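Long-range contacts in uncharacterized protein DUF305 (Deinococcus radiodurans R1, PDB 3BT5), which is of unknown function but belongs to the DUF305 family of the ferritin clan and folds as a compact, all-helical single chain: residues E13-Q22 with W68-I76; R82-E91 with L110-M121. All blocks are in the same frame, centred on the assembly; numbering follows the deposited sequence.

Interaction 1 (E13-Q22 with W68-I76); sequences EVQFVQHMLQ and WGQPPGEPI
Gln22 and Gln18, one turn apart on helix 11-37, fasten the proline-rich loop 68-76 through its backbone. The Gln22 amide uses both ends: NE2 donates to Glu74 O (3.0 Å), approaching from above the carbonyl plane, while OE1 accepts from Ile76 N (3.2 Å) on an in-plane lone pair. With an alanine here, Glu74 O and Ile76 N would probably lose these mates, and this end of the loop would be likely to drift from the helix. Gln18 NE2 gives a 2.8 Å bond to Pro71 O, nearly straight at 163°. Its CG lies anti to its own carbonyl carbon (chi1 -72°) and the chain runs out extended, carrying the amide past Gly73 to that oxygen. Gly73 is the closest backbone approach; a side chain there would press on Gln18 CB and Gln22 NE2. One water bridges Gln18 O and Gly73 N.

Apolar contacts finish both ends. Val17 CG2 meets CH2 of the Trp68 ring at 3.8 Å, Val14 packs on Trp68 CE3 and on the bent Gln70 chain, and Ile76 CG1 lies 4.0 Å from His19 CD2. Farther out, Glu133 accepts from Trp68 NE1, and Gly69 ends helix 41-68 in a Schellman motif. Glutamine amides thus pair with main-chain groups of a loop without regular secondary structure, holding it by polar bonds between apolar ends.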
loop_
_atom_site.group_PDB
_atom_site.type_symbol
_atom_site.label_atom_id
_atom_site.label_comp_id
_atom_site.label_asym_id
_atom_site.label_seq_id
_atom_site.Cartn_x
_atom_site.Cartn_y
_atom_site.Cartn_z
ATOM N N GLU A 13 -7.278 2.413 -16.990
ATOM C CA GLU A 13 -7.937 1.825 -15.825
ATOM C C GLU A 13 -7.368 0.458 -15.489
ATOM O O GLU A 13 -7.151 0.123 -14.310
ATOM C CB GLU A 13 -9.449 1.711 -16.062
ATOM C CG GLU A 13 -10.132 3.063 -16.071
ATOM C CD GLU A 13 -11.581 3.007 -16.529
ATOM O OE1 GLU A 13 -11.939 2.187 -17.404
ATOM O OE2 GLU A 13 -12.360 3.815 -15.999
ATOM N N VAL A 14 -7.139 -0.360 -16.511
ATOM C CA VAL A 14 -6.564 -1.686 -16.287
ATOM C C VAL A 14 -5.179 -1.547 -15.634
ATOM O O VAL A 14 -4.879 -2.208 -14.625
ATOM C CB VAL A 14 -6.471 -2.469 -17.604
ATOM C CG1 VAL A 14 -5.696 -3.786 -17.404
ATOM C CG2 VAL A 14 -7.880 -2.740 -18.143
ATOM N N GLN A 15 -4.335 -0.679 -16.187
ATOM C CA GLN A 15 -3.000 -0.535 -15.620
ATOM C C GLN A 15 -3.055 -0.011 -14.180
ATOM O O GLN A 15 -2.276 -0.441 -13.315
ATOM C CB GLN A 15 -2.161 0.421 -16.465
ATOM C CG GLN A 15 -0.817 0.747 -15.769
ATOM C CD GLN A 15 0.001 1.807 -16.492
ATOM O OE1 GLN A 15 -0.262 3.003 -16.389
ATOM N NE2 GLN A 15 0.981 1.362 -17.242
ATOM N N PHE A 16 -3.962 0.925 -13.919
ATOM C CA PHE A 16 -4.111 1.483 -12.570
ATOM C C PHE A 16 -4.408 0.367 -11.566
ATOM O O PHE A 16 -3.760 0.252 -10.522
ATOM C CB PHE A 16 -5.238 2.523 -12.541
ATOM C CG PHE A 16 -5.603 2.952 -11.167
ATOM C CD1 PHE A 16 -4.725 3.737 -10.421
ATOM C CD2 PHE A 16 -6.795 2.541 -10.602
ATOM C CE1 PHE A 16 -5.049 4.093 -9.111
ATOM C CE2 PHE A 16 -7.135 2.892 -9.309
ATOM C CZ PHE A 16 -6.259 3.688 -8.564
ATOM N N VAL A 17 -5.381 -0.482 -11.878
ATOM C CA VAL A 17 -5.738 -1.557 -10.961
ATOM C C VAL A 17 -4.602 -2.572 -10.844
ATOM O O VAL A 17 -4.278 -3.031 -9.733
ATOM C CB VAL A 17 -7.092 -2.191 -11.360
ATOM C CG1 VAL A 17 -7.437 -3.386 -10.449
ATOM C CG2 VAL A 17 -8.194 -1.128 -11.252
ATOM N N GLN A 18 -3.977 -2.928 -11.963
ATOM C CA GLN A 18 -2.860 -3.876 -11.894
ATOM C C GLN A 18 -1.743 -3.330 -10.996
ATOM O O GLN A 18 -1.183 -4.044 -10.149
ATOM C CB GLN A 18 -2.300 -4.142 -13.283
ATOM C CG GLN A 18 -3.223 -4.999 -14.139
ATOM C CD GLN A 18 -2.734 -5.075 -15.589
ATOM O OE1 GLN A 18 -2.104 -4.131 -16.098
ATOM N NE2 GLN A 18 -3.055 -6.173 -16.272
ATOM N N HIS A 19 -1.391 -2.063 -11.206
ATOM C CA HIS A 19 -0.321 -1.477 -10.408
ATOM C C HIS A 19 -0.699 -1.327 -8.957
ATOM O O HIS A 19 0.135 -1.585 -8.058
ATOM C CB HIS A 19 0.054 -0.120 -10.945
ATOM C CG HIS A 19 0.902 -0.178 -12.173
ATOM N ND1 HIS A 19 1.202 0.951 -12.910
ATOM C CD2 HIS A 19 1.533 -1.208 -12.778
ATOM C CE1 HIS A 19 1.979 0.609 -13.926
ATOM N NE2 HIS A 19 2.192 -0.693 -13.876
ATOM N N MET A 20 -1.939 -0.914 -8.682
ATOM C CA MET A 20 -2.329 -0.717 -7.285
ATOM C C MET A 20 -2.396 -2.043 -6.539
ATOM O O MET A 20 -2.132 -2.101 -5.342
ATOM C CB MET A 20 -3.662 0.017 -7.195
ATOM C CG MET A 20 -3.982 0.498 -5.822
ATOM S SD MET A 20 -2.780 1.669 -5.118
ATOM C CE MET A 20 -3.003 3.046 -6.250
ATOM N N LEU A 21 -2.731 -3.126 -7.244
ATOM C CA LEU A 21 -2.807 -4.421 -6.573
ATOM C C LEU A 21 -1.403 -4.797 -6.084
ATOM O O LEU A 21 -1.233 -5.260 -4.947
ATOM C CB LEU A 21 -3.397 -5.464 -7.521
ATOM C CG LEU A 21 -3.509 -6.892 -6.983
ATOM C CD1 LEU A 21 -4.329 -6.952 -5.720
ATOM C CD2 LEU A 21 -4.142 -7.769 -8.071
ATOM N N GLN A 22 -0.396 -4.595 -6.923
ATOM C CA GLN A 22 0.970 -4.900 -6.507
ATOM C C GLN A 22 1.452 -3.924 -5.426
ATOM O O GLN A 22 2.197 -4.287 -4.493
ATOM C CB GLN A 22 1.900 -4.793 -7.719
ATOM C CG GLN A 22 1.749 -5.914 -8.715
ATOM C CD GLN A 22 2.803 -5.813 -9.803
ATOM O OE1 GLN A 22 3.995 -5.627 -9.525
ATOM N NE2 GLN A 22 2.372 -5.885 -11.037
ATOM N N TRP A 68 -12.948 -8.226 -15.621
ATOM C CA TRP A 68 -12.529 -7.604 -16.876
ATOM C C TRP A 68 -11.801 -8.600 -17.758
ATOM O O TRP A 68 -11.500 -8.307 -18.924
ATOM C CB TRP A 68 -11.579 -6.434 -16.591
ATOM C CG TRP A 68 -12.216 -5.333 -15.848
ATOM C CD1 TRP A 68 -13.554 -5.135 -15.633
ATOM C CD2 TRP A 68 -11.535 -4.238 -15.215
ATOM N NE1 TRP A 68 -13.750 -3.987 -14.902
ATOM C CE2 TRP A 68 -12.525 -3.416 -14.631
ATOM C CE3 TRP A 68 -10.185 -3.883 -15.075
ATOM C CZ2 TRP A 68 -12.217 -2.260 -13.933
ATOM C CZ3 TRP A 68 -9.871 -2.723 -14.357
ATOM C CH2 TRP A 68 -10.880 -1.924 -13.797
ATOM N N GLY A 69 -11.502 -9.771 -17.190
ATOM C CA GLY A 69 -10.740 -10.791 -17.888
ATOM C C GLY A 69 -9.345 -10.308 -18.184
ATOM O O GLY A 69 -8.811 -10.562 -19.276
ATOM N N GLN A 70 -8.756 -9.586 -17.224
ATOM C CA GLN A 70 -7.410 -9.053 -17.379
ATOM C C GLN A 70 -6.473 -9.748 -16.410
ATOM O O GLN A 70 -6.853 -10.034 -15.283
ATOM C CB GLN A 70 -7.409 -7.553 -17.086
ATOM C CG GLN A 70 -8.198 -6.748 -18.096
ATOM C CD GLN A 70 -7.468 -6.583 -19.419
ATOM O OE1 GLN A 70 -6.326 -7.013 -19.576
ATOM N NE2 GLN A 70 -8.120 -5.934 -20.366
ATOM N N PRO A 71 -5.230 -9.992 -16.842
ATOM C CA PRO A 71 -4.243 -10.651 -15.996
ATOM C C PRO A 71 -3.729 -9.673 -14.946
ATOM O O PRO A 71 -3.995 -8.462 -15.032
ATOM C CB PRO A 71 -3.123 -10.989 -16.978
ATOM C CG PRO A 71 -3.208 -9.900 -18.016
ATOM C CD PRO A 71 -4.689 -9.640 -18.168
ATOM N N PRO A 72 -2.986 -10.185 -13.962
ATOM C CA PRO A 72 -2.249 -9.298 -13.071
ATOM C C PRO A 72 -1.214 -8.555 -13.903
ATOM O O PRO A 72 -0.818 -9.022 -14.987
ATOM C CB PRO A 72 -1.554 -10.245 -12.075
ATOM C CG PRO A 72 -1.902 -11.612 -12.456
ATOM C CD PRO A 72 -2.793 -11.615 -13.663
ATOM N N GLY A 73 -0.767 -7.409 -13.434
ATOM C CA GLY A 73 0.282 -6.750 -14.187
ATOM C C GLY A 73 1.578 -7.554 -14.292
ATOM O O GLY A 73 1.846 -8.471 -13.495
ATOM N N GLU A 74 2.376 -7.236 -15.302
ATOM C CA GLU A 74 3.792 -7.584 -15.266
ATOM C C GLU A 74 4.381 -6.933 -14.012
ATOM O O GLU A 74 3.906 -5.883 -13.574
ATOM C CB GLU A 74 4.481 -7.020 -16.505
ATOM C CG GLU A 74 3.533 -6.876 -17.705
ATOM C CD GLU A 74 2.717 -5.588 -17.659
ATOM O OE1 GLU A 74 1.469 -5.663 -17.649
ATOM O OE2 GLU A 74 3.327 -4.498 -17.628
ATOM N N PRO A 75 5.412 -7.551 -13.415
ATOM C CA PRO A 75 6.007 -6.919 -12.237
ATOM C C PRO A 75 6.472 -5.472 -12.508
ATOM O O PRO A 75 6.934 -5.130 -13.612
ATOM C CB PRO A 75 7.199 -7.830 -11.912
ATOM C CG PRO A 75 6.851 -9.154 -12.533
ATOM C CD PRO A 75 6.062 -8.830 -13.762
ATOM N N ILE A 76 6.316 -4.612 -11.508
ATOM C CA ILE A 76 6.873 -3.249 -11.572
ATOM C C ILE A 76 8.412 -3.306 -11.440
ATOM O O ILE A 76 8.922 -4.106 -10.647
ATOM C CB ILE A 76 6.258 -2.408 -10.467
ATOM C CG1 ILE A 76 4.720 -2.352 -10.661
ATOM C CG2 ILE A 76 6.911 -1.020 -10.450
ATOM C CD1 ILE A 76 3.986 -1.899 -9.406
HETATM O O HOH W 1 -1.138 -6.760 -10.628
HETATM O O HOH W 2 0.407 -3.097 -15.711
#

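Interaction 2 (R82-E91 with L110-M121); sequences RMMGMASEAE and LMIRHHQGAVAM
Gly85 sits against His114 and Gly117 where the connection between two short helices runs antiparallel along helix 100-122, in an all-helical fold of the ferritin clan. It closes helix 78-83 with a Schellman motif, and a capping box of Ser88 and Glu91 starts helix 89-97.

Close backbone packing comes first. The CA of Gly117 makes a CH...O contact of 3.2 Å with Met84 O, and His114 CA makes a more bent one with Gly85 O. Neither glycine has room for a CB: at Gly117 it would clash with Met84 O, at Gly85 with Arg113 O. His23 of helix 11-37 links the two sides, its NE2 bonding to Met84 O and its carbonyl to His114 NE2.

Charged and polar contacts centre on Arg113, one of whose two conformers is described. Its chain bends at chi3 (62°), bringing the guanidinium to Glu91 with the two planes 29° apart. In this conformer NH2 bonds to Glu91 OE1 at 2.8 Å, and a weak second bond joins NH1 to OE2. OE1 is gripped twice, taking Arg113 NH2 on its syn side, tilted 34° from the carboxylate plane, and Ser88 N on its anti side, so the carboxylate serves the salt bridge and the capping box together.

Apolar contacts lie toward both ends. Leu110 CD2 lies against the Glu91 chain, 3.9 Å from its CB, the two side chains crossing at a slant, and reaches Ala87 CB. The side chains of Met84 and Met121 cross at about a right angle, with Met121 SD, in one of its two conformers, 3.8 Å from Met84 CB. Beside the salt bridge, one water donates to both Gly85 O and Leu110 O, at 2.8 and 2.9 Å.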
loop_
_atom_site.group_PDB
_atom_site.type_symbol
_atom_site.label_atom_id
_atom_site.label_comp_id
_atom_site.label_asym_id
_atom_site.label_seq_id
_atom_site.Cartn_x
_atom_site.Cartn_y
_atom_site.Cartn_z
ATOM N N ARG A 82 10.183 2.459 -6.897
ATOM C CA ARG A 82 10.661 3.534 -6.024
ATOM C C ARG A 82 9.878 4.825 -6.265
ATOM O O ARG A 82 9.505 5.524 -5.312
ATOM C CB ARG A 82 12.149 3.787 -6.234
ATOM C CG ARG A 82 12.707 4.913 -5.365
ATOM C CD ARG A 82 14.219 4.820 -5.250
ATOM N NE ARG A 82 14.833 6.141 -5.155
ATOM C CZ ARG A 82 14.903 6.870 -4.045
ATOM N NH1 ARG A 82 14.401 6.417 -2.903
ATOM N NH2 ARG A 82 15.478 8.065 -4.086
ATOM N N MET A 83 9.617 5.161 -7.524
ATOM C CA MET A 83 8.819 6.360 -7.803
ATOM C C MET A 83 7.409 6.274 -7.258
ATOM O O MET A 83 6.826 7.283 -6.856
ATOM C CB MET A 83 8.758 6.608 -9.292
ATOM C CG MET A 83 10.076 7.010 -9.789
ATOM S SD MET A 83 10.025 7.398 -11.492
ATOM C CE MET A 83 11.739 7.862 -11.724
ATOM N N MET A 84 6.850 5.072 -7.279
ATOM C CA MET A 84 5.557 4.830 -6.697
ATOM C C MET A 84 5.569 4.891 -5.174
ATOM O O MET A 84 4.510 4.743 -4.570
ATOM C CB MET A 84 4.998 3.482 -7.151
ATOM C CG MET A 84 4.736 3.364 -8.655
ATOM S SD MET A 84 4.279 1.658 -8.973
ATOM C CE MET A 84 3.980 1.653 -10.730
ATOM N N GLY A 85 6.719 5.153 -4.560
ATOM C CA GLY A 85 6.803 5.188 -3.097
ATOM C C GLY A 85 6.961 3.825 -2.458
ATOM O O GLY A 85 6.968 3.746 -1.215
ATOM N N MET A 86 7.067 2.764 -3.277
ATOM C CA MET A 86 7.318 1.431 -2.721
ATOM C C MET A 86 8.711 1.339 -2.099
ATOM O O MET A 86 9.626 2.047 -2.506
ATOM C CB MET A 86 7.126 0.360 -3.773
ATOM C CG MET A 86 5.686 0.351 -4.275
ATOM S SD MET A 86 5.357 -0.772 -5.630
ATOM C CE MET A 86 5.479 -2.308 -4.764
ATOM N N ALA A 87 8.858 0.496 -1.077
ATOM C CA ALA A 87 10.144 0.283 -0.440
ATOM C C ALA A 87 11.042 -0.560 -1.335
ATOM O O ALA A 87 10.560 -1.466 -2.035
ATOM C CB ALA A 87 9.925 -0.430 0.901
ATOM N N SER A 88 12.357 -0.292 -1.296
ATOM C CA SER A 88 13.254 -1.115 -2.071
ATOM C C SER A 88 13.418 -2.482 -1.388
ATOM O O SER A 88 13.084 -2.694 -0.212
ATOM C CB SER A 88 14.604 -0.428 -2.200
ATOM O OG SER A 88 15.240 -0.439 -0.930
ATOM N N GLU A 89 14.017 -3.394 -2.129
ATOM C CA GLU A 89 14.412 -4.668 -1.594
ATOM C C GLU A 89 15.201 -4.535 -0.270
ATOM O O GLU A 89 14.908 -5.205 0.737
ATOM C CB GLU A 89 15.227 -5.375 -2.694
ATOM C CG GLU A 89 15.715 -6.750 -2.393
ATOM C CD GLU A 89 16.214 -7.452 -3.667
ATOM O OE1 GLU A 89 15.485 -8.299 -4.221
ATOM O OE2 GLU A 89 17.306 -7.104 -4.140
ATOM N N ALA A 90 16.214 -3.675 -0.279
ATOM C CA ALA A 90 17.010 -3.418 0.914
ATOM C C ALA A 90 16.169 -2.831 2.045
ATOM O O ALA A 90 16.319 -3.237 3.224
ATOM C CB ALA A 90 18.164 -2.504 0.600
ATOM N N GLU A 91 15.297 -1.879 1.713
ATOM C CA GLU A 91 14.506 -1.230 2.760
ATOM C C GLU A 91 13.586 -2.227 3.438
ATOM O O GLU A 91 13.398 -2.191 4.664
ATOM C CB GLU A 91 13.718 -0.057 2.164
ATOM C CG GLU A 91 14.608 1.149 1.883
ATOM C CD GLU A 91 13.904 2.250 1.128
ATOM O OE1 GLU A 91 13.004 1.954 0.316
ATOM O OE2 GLU A 91 14.277 3.427 1.318
ATOM N N LEU A 110 8.536 4.093 5.960
ATOM C CA LEU A 110 8.335 3.433 4.686
ATOM C C LEU A 110 6.868 3.339 4.356
ATOM O O LEU A 110 6.485 3.535 3.207
ATOM C CB LEU A 110 8.954 2.021 4.693
ATOM C CG LEU A 110 10.492 1.984 4.788
ATOM C CD1 LEU A 110 10.936 0.550 4.986
ATOM C CD2 LEU A 110 11.131 2.591 3.512
ATOM N N MET A 111 6.033 3.022 5.343
ATOM C CA MET A 111 4.612 2.890 5.033
ATOM C C MET A 111 3.985 4.247 4.728
ATOM O O MET A 111 3.109 4.336 3.874
ATOM C CB MET A 111 3.866 2.191 6.172
ATOM C CG MET A 111 2.431 1.800 5.796
ATOM S SD MET A 111 2.319 0.354 4.681
ATOM C CE MET A 111 2.709 -0.950 5.849
ATOM N N ILE A 112 4.431 5.305 5.402
ATOM C CA ILE A 112 3.953 6.634 5.034
ATOM C C ILE A 112 4.301 6.979 3.587
ATOM O O ILE A 112 3.442 7.437 2.838
ATOM C CB ILE A 112 4.484 7.732 6.001
ATOM C CG1 ILE A 112 3.826 7.592 7.381
ATOM C CG2 ILE A 112 4.287 9.141 5.395
ATOM C CD1 ILE A 112 4.611 8.342 8.487
ATOM N N ARG A 113 5.549 6.750 3.182
ATOM C CA ARG A 113 5.941 7.101 1.824
ATOM C C ARG A 113 5.172 6.248 0.816
ATOM O O ARG A 113 4.737 6.734 -0.243
ATOM C CB ARG A 113 7.464 6.944 1.661
ATOM C CG ARG A 113 8.020 7.519 0.349
ATOM C CD ARG A 113 9.502 7.189 0.191
ATOM N NE ARG A 113 9.709 5.749 0.117
ATOM C CZ ARG A 113 10.852 5.110 0.354
ATOM N NH1 ARG A 113 11.949 5.744 0.755
ATOM N NH2 ARG A 113 10.888 3.826 0.219
ATOM N N HIS A 114 5.001 4.982 1.156
ATOM C CA HIS A 114 4.223 4.054 0.364
ATOM C C HIS A 114 2.799 4.581 0.148
ATOM O O HIS A 114 2.297 4.649 -0.992
ATOM C CB HIS A 114 4.246 2.716 1.093
ATOM C CG HIS A 114 3.284 1.701 0.599
ATOM N ND1 HIS A 114 1.949 1.723 0.932
ATOM C CD2 HIS A 114 3.468 0.609 -0.191
ATOM C CE1 HIS A 114 1.345 0.692 0.369
ATOM N NE2 HIS A 114 2.247 -0.002 -0.315
ATOM N N HIS A 115 2.148 5.001 1.229
ATOM C CA HIS A 115 0.788 5.496 1.120
ATOM C C HIS A 115 0.722 6.830 0.360
ATOM O O HIS A 115 -0.230 7.076 -0.373
ATOM C CB HIS A 115 0.216 5.697 2.532
ATOM C CG HIS A 115 -0.310 4.441 3.171
ATOM N ND1 HIS A 115 0.163 3.176 2.855
ATOM C CD2 HIS A 115 -1.292 4.262 4.088
ATOM C CE1 HIS A 115 -0.525 2.274 3.544
ATOM N NE2 HIS A 115 -1.404 2.911 4.318
ATOM N N GLN A 116 1.716 7.689 0.534
ATOM C CA GLN A 116 1.773 8.924 -0.248
ATOM C C GLN A 116 1.852 8.601 -1.731
ATOM O O GLN A 116 1.233 9.281 -2.539
ATOM C CB GLN A 116 2.944 9.815 0.200
ATOM C CG GLN A 116 2.738 10.344 1.614
ATOM C CD GLN A 116 3.970 10.990 2.200
ATOM O OE1 GLN A 116 5.089 10.611 1.872
ATOM N NE2 GLN A 116 3.770 11.941 3.117
ATOM N N GLY A 117 2.619 7.584 -2.103
ATOM C CA GLY A 117 2.688 7.212 -3.522
ATOM C C GLY A 117 1.352 6.684 -4.017
ATOM O O GLY A 117 0.925 7.018 -5.132
ATOM N N ALA A 118 0.667 5.887 -3.195
ATOM C CA ALA A 118 -0.667 5.377 -3.572
ATOM C C ALA A 118 -1.619 6.555 -3.816
ATOM O O ALA A 118 -2.355 6.574 -4.810
ATOM C CB ALA A 118 -1.235 4.415 -2.510
ATOM N N VAL A 119 -1.613 7.538 -2.921
ATOM C CA VAL A 119 -2.517 8.677 -3.120
ATOM C C VAL A 119 -2.186 9.387 -4.438
ATOM O O VAL A 119 -3.077 9.755 -5.222
ATOM C CB VAL A 119 -2.439 9.645 -1.920
ATOM C CG1 VAL A 119 -3.210 10.951 -2.212
ATOM C CG2 VAL A 119 -3.030 8.965 -0.698
ATOM N N ALA A 120 -0.905 9.578 -4.700
ATOM C CA ALA A 120 -0.467 10.294 -5.894
ATOM C C ALA A 120 -0.802 9.546 -7.203
ATOM O O ALA A 120 -1.021 10.160 -8.252
ATOM C CB ALA A 120 1.021 10.587 -5.791
ATOM N N MET A 121 -0.834 8.215 -7.151
ATOM C CA MET A 121 -1.245 7.371 -8.283
ATOM C C MET A 121 -2.754 7.450 -8.499
ATOM O O MET A 121 -3.262 7.268 -9.611
ATOM C CB MET A 121 -0.850 5.905 -8.010
ATOM C CG MET A 121 0.667 5.686 -7.908
ATOM S SD MET A 121 1.259 4.115 -7.244
ATOM C CE MET A 121 0.612 2.915 -8.421
HETATM O O HOH W 3 8.378 3.131 1.077
#

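Overall arrangement
Both segments of interaction 1 come earlier in the chain than those of interaction 2; the centres lie about 17 Å apart. Together they place the connection between helices 41-68 and 100-122, which holds the short helices 78-83 and 89-97: its first part lies on helix 11-37, and its later part runs along helix 100-122. The contacts also meet: Met84 packs with its SD 3.6 Å from Ile76 CD1 and its CE 3.6 Å from His19 ND1. Interaction 2 lies nearer the centre of the chain, about 8 Å away against 14 Å for interaction 1. The two contacts thus form one packed region beside helices 11-37 and 100-122, which also touch directly.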